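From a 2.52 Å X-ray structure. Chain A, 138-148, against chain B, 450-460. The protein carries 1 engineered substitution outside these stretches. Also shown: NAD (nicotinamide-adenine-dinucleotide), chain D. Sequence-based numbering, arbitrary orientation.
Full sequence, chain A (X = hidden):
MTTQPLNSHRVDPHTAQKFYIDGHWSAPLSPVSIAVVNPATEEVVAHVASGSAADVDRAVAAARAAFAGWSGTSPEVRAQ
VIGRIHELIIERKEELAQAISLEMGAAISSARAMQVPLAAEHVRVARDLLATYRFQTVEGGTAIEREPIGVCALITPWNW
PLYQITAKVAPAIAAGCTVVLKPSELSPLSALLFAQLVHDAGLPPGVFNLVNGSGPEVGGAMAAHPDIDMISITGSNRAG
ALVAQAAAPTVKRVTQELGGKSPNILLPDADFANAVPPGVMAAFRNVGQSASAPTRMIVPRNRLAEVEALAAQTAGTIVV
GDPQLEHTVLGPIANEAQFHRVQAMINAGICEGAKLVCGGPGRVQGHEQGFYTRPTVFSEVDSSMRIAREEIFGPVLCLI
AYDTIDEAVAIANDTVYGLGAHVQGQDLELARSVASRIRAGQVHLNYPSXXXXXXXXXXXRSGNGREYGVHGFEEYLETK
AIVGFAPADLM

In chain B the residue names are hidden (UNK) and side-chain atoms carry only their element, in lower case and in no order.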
# COMPACT_ATOMS: atom_id res chain seq x y z
N VAL A 138 19.18 3.42 14.52
CA VAL A 138 20.09 2.32 14.81
C VAL A 138 19.54 1.58 16.03
O VAL A 138 19.46 2.16 17.12
CB VAL A 138 21.52 2.81 15.03
CG1 VAL A 138 22.45 1.66 15.35
CG2 VAL A 138 21.99 3.57 13.78
N GLU A 139 19.13 0.32 15.83
CA GLU A 139 18.49 -0.50 16.85
C GLU A 139 19.43 -1.53 17.46
O GLU A 139 18.97 -2.41 18.18
CB GLU A 139 17.27 -1.23 16.28
CG GLU A 139 17.63 -2.38 15.32
CD GLU A 139 16.51 -3.42 15.13
OE1 GLU A 139 16.44 -4.38 15.94
OE2 GLU A 139 15.71 -3.29 14.17
N GLY A 140 20.72 -1.45 17.17
CA GLY A 140 21.66 -2.45 17.64
C GLY A 140 22.78 -2.66 16.64
O GLY A 140 23.61 -1.76 16.46
N GLY A 141 22.82 -3.83 15.99
CA GLY A 141 23.60 -4.06 14.80
C GLY A 141 22.82 -3.84 13.51
O GLY A 141 23.37 -4.06 12.43
N THR A 142 21.56 -3.42 13.60
CA THR A 142 20.71 -3.18 12.44
C THR A 142 20.34 -1.71 12.39
O THR A 142 19.99 -1.12 13.41
CB THR A 142 19.41 -4.03 12.47
OG1 THR A 142 19.73 -5.42 12.29
CG2 THR A 142 18.44 -3.58 11.37
N ALA A 143 20.42 -1.12 11.20
CA ALA A 143 20.07 0.28 10.99
C ALA A 143 18.92 0.36 9.99
O ALA A 143 18.91 -0.35 8.98
CB ALA A 143 21.27 1.10 10.49
N ILE A 144 17.96 1.23 10.28
CA ILE A 144 16.83 1.51 9.40
C ILE A 144 17.10 2.83 8.69
O ILE A 144 17.29 3.86 9.34
CB ILE A 144 15.51 1.61 10.19
CG1 ILE A 144 15.42 0.49 11.23
CG2 ILE A 144 14.32 1.68 9.23
CD1 ILE A 144 15.10 -0.85 10.66
N GLU A 145 17.13 2.80 7.37
CA GLU A 145 17.28 4.01 6.58
C GLU A 145 16.02 4.22 5.75
O GLU A 145 15.53 3.29 5.12
CB GLU A 145 18.53 3.94 5.71
CG GLU A 145 19.81 3.82 6.54
CD GLU A 145 21.08 3.98 5.72
OE1 GLU A 145 20.97 4.30 4.51
OE2 GLU A 145 22.19 3.79 6.28
N ARG A 146 15.48 5.43 5.80
CA ARG A 146 14.30 5.79 5.02
C ARG A 146 14.76 6.57 3.80
O ARG A 146 15.45 7.58 3.93
CB ARG A 146 13.33 6.60 5.88
CG ARG A 146 12.73 5.78 7.02
CD ARG A 146 11.77 4.77 6.46
NE ARG A 146 10.46 4.91 7.08
CZ ARG A 146 9.29 4.70 6.47
NH1 ARG A 146 9.24 4.34 5.19
NH2 ARG A 146 8.16 4.88 7.15
N GLU A 147 14.40 6.08 2.61
CA GLU A 147 14.88 6.64 1.36
C GLU A 147 13.72 6.99 0.45
O GLU A 147 12.66 6.35 0.53
CB GLU A 147 15.80 5.66 0.62
CG GLU A 147 16.98 5.19 1.42
CD GLU A 147 17.78 4.12 0.72
OE1 GLU A 147 18.83 3.72 1.28
OE2 GLU A 147 17.36 3.67 -0.39
N PRO A 148 13.88 7.99 -0.41
CA PRO A 148 12.83 8.29 -1.39
C PRO A 148 12.60 7.09 -2.29
O PRO A 148 13.53 6.39 -2.67
CB PRO A 148 13.40 9.48 -2.17
CG PRO A 148 14.84 9.43 -1.92
CD PRO A 148 14.99 8.92 -0.53
N UNK B 450 20.33 -13.71 11.31
CA UNK B 450 18.98 -13.29 11.00
C UNK B 450 18.39 -12.43 12.12
O UNK B 450 18.66 -12.66 13.30
c UNK B 450 18.16 -14.55 10.74
c UNK B 450 15.50 -15.04 12.57
n UNK B 450 14.86 -13.90 9.27
c UNK B 450 13.10 -14.86 12.37
c UNK B 450 15.63 -14.60 11.25
c UNK B 450 13.18 -14.43 11.07
c UNK B 450 16.23 -13.95 9.19
c UNK B 450 16.75 -14.35 10.40
c UNK B 450 14.24 -15.16 13.12
c UNK B 450 14.46 -14.30 10.52
N UNK B 451 17.60 -11.43 11.75
CA UNK B 451 17.06 -10.47 12.72
C UNK B 451 15.54 -10.44 12.62
O UNK B 451 14.99 -9.84 11.67
c UNK B 451 17.15 -8.04 13.45
n UNK B 451 17.75 -6.85 13.41
o UNK B 451 16.22 -8.28 14.21
c UNK B 451 17.65 -9.08 12.48
N UNK B 452 14.81 -11.05 13.56
CA UNK B 452 13.34 -11.11 13.43
C UNK B 452 12.63 -9.77 13.60
O UNK B 452 11.42 -9.72 13.39
c UNK B 452 15.29 -11.82 14.72
c UNK B 452 12.93 -12.09 14.53
c UNK B 452 14.04 -12.04 15.54
N UNK B 453 13.33 -8.70 13.97
CA UNK B 453 12.70 -7.40 14.09
C UNK B 453 12.91 -6.52 12.88
O UNK B 453 12.26 -5.47 12.77
s UNK B 453 11.24 -7.44 17.09
c UNK B 453 10.53 -6.08 16.17
c UNK B 453 12.98 -7.35 16.66
c UNK B 453 13.22 -6.65 15.33
N UNK B 454 13.81 -6.89 11.97
CA UNK B 454 14.12 -6.04 10.83
C UNK B 454 12.99 -6.11 9.82
O UNK B 454 12.50 -7.21 9.52
c UNK B 454 15.43 -6.46 10.17
N UNK B 455 12.54 -4.97 9.29
CA UNK B 455 11.53 -5.01 8.23
C UNK B 455 12.05 -5.75 7.01
O UNK B 455 13.22 -5.60 6.62
c UNK B 455 13.05 -3.61 9.55
c UNK B 455 11.27 -3.52 7.92
c UNK B 455 12.03 -2.74 8.93
N UNK B 456 11.19 -6.57 6.42
CA UNK B 456 11.53 -7.42 5.29
C UNK B 456 10.54 -7.15 4.17
O UNK B 456 9.32 -7.22 4.39
c UNK B 456 11.39 -11.23 2.69
c UNK B 456 13.25 -10.33 4.54
c UNK B 456 12.69 -11.69 2.62
c UNK B 456 11.95 -9.86 4.61
c UNK B 456 11.03 -10.32 3.69
c UNK B 456 13.62 -11.24 3.54
c UNK B 456 11.54 -8.90 5.70
N UNK B 457 11.04 -6.79 3.00
CA UNK B 457 10.19 -6.49 1.86
C UNK B 457 10.99 -5.94 0.71
O UNK B 457 12.20 -5.70 0.82
N UNK B 458 10.30 -5.72 -0.40
CA UNK B 458 10.96 -5.32 -1.63
C UNK B 458 10.82 -3.85 -1.97
O UNK B 458 9.76 -3.26 -1.77
N UNK B 459 11.89 -3.26 -2.50
CA UNK B 459 11.81 -2.12 -3.41
C UNK B 459 11.35 -2.58 -4.79
O UNK B 459 11.39 -3.77 -5.14
c UNK B 459 14.40 -0.25 -0.20
o UNK B 459 15.58 1.76 0.44
c UNK B 459 14.38 0.61 -2.82
c UNK B 459 13.78 -0.61 -2.52
c UNK B 459 13.17 -1.45 -3.62
c UNK B 459 14.97 0.96 -0.53
c UNK B 459 13.82 -1.04 -1.19
c UNK B 459 14.96 1.40 -1.84
N UNK B 460 10.96 -1.61 -5.62
CA UNK B 460 10.68 -1.88 -7.02
C UNK B 460 9.73 -3.07 -7.15
O UNK B 460 8.66 -3.09 -6.52
c UNK B 460 12.81 -0.79 -7.87
c UNK B 460 12.00 -2.08 -7.77
c UNK B 460 14.32 -0.98 -7.79
n UNK B 460 16.35 -1.40 -9.20
c UNK B 460 14.88 -1.65 -9.03
PA NAD D . 3.32 -18.71 -6.80
O1A NAD D . 3.33 -17.26 -7.14
O2A NAD D . 3.21 -19.59 -7.98
O5B NAD D . 2.16 -19.05 -5.73
C5B NAD D . 2.10 -18.39 -4.48
C4B NAD D . 0.70 -18.56 -3.86
O4B NAD D . -0.25 -17.95 -4.71
C3B NAD D . 0.26 -20.01 -3.74
O3B NAD D . -0.50 -20.14 -2.55
C2B NAD D . -0.63 -20.23 -4.95
O2B NAD D . -1.62 -21.21 -4.73
C1B NAD D . -1.27 -18.88 -5.05
N9A NAD D . -1.69 -18.51 -6.40
C8A NAD D . -1.17 -18.92 -7.61
N7A NAD D . -1.85 -18.26 -8.58
C5A NAD D . -2.77 -17.45 -8.00
C6A NAD D . -3.71 -16.57 -8.51
N6A NAD D . -3.71 -16.28 -9.81
N1A NAD D . -4.51 -15.87 -7.64
C2A NAD D . -4.39 -16.03 -6.28
N3A NAD D . -3.45 -16.91 -5.77
C4A NAD D . -2.67 -17.60 -6.63
O3 NAD D . 4.60 -19.00 -5.87
PN NAD D . 5.89 -19.91 -6.17
O1N NAD D . 6.63 -19.35 -7.33
O2N NAD D . 5.50 -21.33 -6.17
O5D NAD D . 6.63 -19.50 -4.78
C5D NAD D . 7.97 -19.08 -4.80
C4D NAD D . 8.02 -17.58 -5.07
O4D NAD D . 7.66 -16.87 -3.89
C3D NAD D . 9.42 -17.14 -5.43
O3D NAD D . 9.35 -16.09 -6.36
C2D NAD D . 9.92 -16.56 -4.13
O2D NAD D . 10.96 -15.62 -4.32
C1D NAD D . 8.66 -15.91 -3.58
N1N NAD D . 8.86 -15.67 -2.15
C2N NAD D . 8.94 -14.38 -1.69
C3N NAD D . 9.18 -14.13 -0.35
C7N NAD D . 9.30 -12.74 0.19
O7N NAD D . 9.23 -12.60 1.59
N7N NAD D . 9.47 -11.68 -0.61
C4N NAD D . 9.36 -15.19 0.53
C5N NAD D . 9.29 -16.49 0.06
C6N NAD D . 9.05 -16.72 -1.29

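Position 450 carries one carbon leading to fused five- and six-membered rings with eight carbons and one nitrogen, which is tryptophan. Trp B450 lies out of reach of the chain A stretch, and its ring nitrogen is hydrogen-bonded elsewhere in the structure.

Position 451 has two carbons, the second bearing one oxygen and one nitrogen; the nitrogen lies 2.7 Å from Thr A142 OG1. A short forked group of this kind is asparagine or aspartate by shape, and the nitrogen settles it as asparagine. Asn B451 ND2 donates a hydrogen bond to that hydroxyl oxygen, while OD1 of Asn B451 accepts from the backbone N of position 453 at 2.9 Å. The amide thus serves two roles at once, reaching across the interface and bracing its own loop.

At 452 three carbons close a ring onto the backbone N: proline. Its phi of -70° suits the second place of the type I turn that begins at Asn B451, and Pro B452 does not touch the chain A stretch.

Position 453 is an unbranched chain of two carbons, a sulfur and a last carbon. Its CB comes within 4.0 Å of Glu A139 OE1, but the end of the side chain leads away. The sulfur marks Met B453.

Position 454 has a single carbon, its CB, which points sideways and lies 4.3 Å from Thr A142 CG2, a light contact that a methyl suffices to make. This is alanine, and the backbone N of Ala B454 closes the turn on Asn B451 O at 3.2 Å.

Position 455 again has three carbons in a ring through N, one of them 3.6 Å from Ile A144 CD1. It is a second proline, Pro B455, whose CD makes this apolar contact, for which the rigid ring is well suited.

One carbon and a six-carbon ring without a heteroatom make 456 phenylalanine. Phe B456 is buried, as suits an apolar ring, and lies away from the chain A stretch.

Positions 457 and 458 have no side-chain atoms and are glycines, both remote from the other stretch. Gly B457, at phi/psi 173/176°, has an extended phi that glycine adopts far more readily than other residues; the angles of Gly B458, -104/141°, do not themselves call for glycine.

At 459 one carbon leads to a six-carbon ring bearing an oxygen, which lies 2.7 Å from Glu A147 OE2. This is tyrosine: Tyr B459 OH donates a hydrogen bond to that carboxylate oxygen, the ring spanning a gap across which the backbones stay far apart.

Position 460, four carbons in a row ending in nitrogen, is lysine. Lys B460 makes no contact with the chain A stretch; it is partly exposed and its NZ is hydrogen-bonded elsewhere in the structure, so the charged end is satisfied away from this contact.

The contact therefore rests on two polar anchors, Asn B451 with Thr A142 and Tyr B459 with Glu A147, with the Pro B455–Ile A144 packing adding an apolar patch. The turn presents the first anchor, and the long tyrosine side chain delivers the second.

Chain B 450-460: WNPMAPFGGYK
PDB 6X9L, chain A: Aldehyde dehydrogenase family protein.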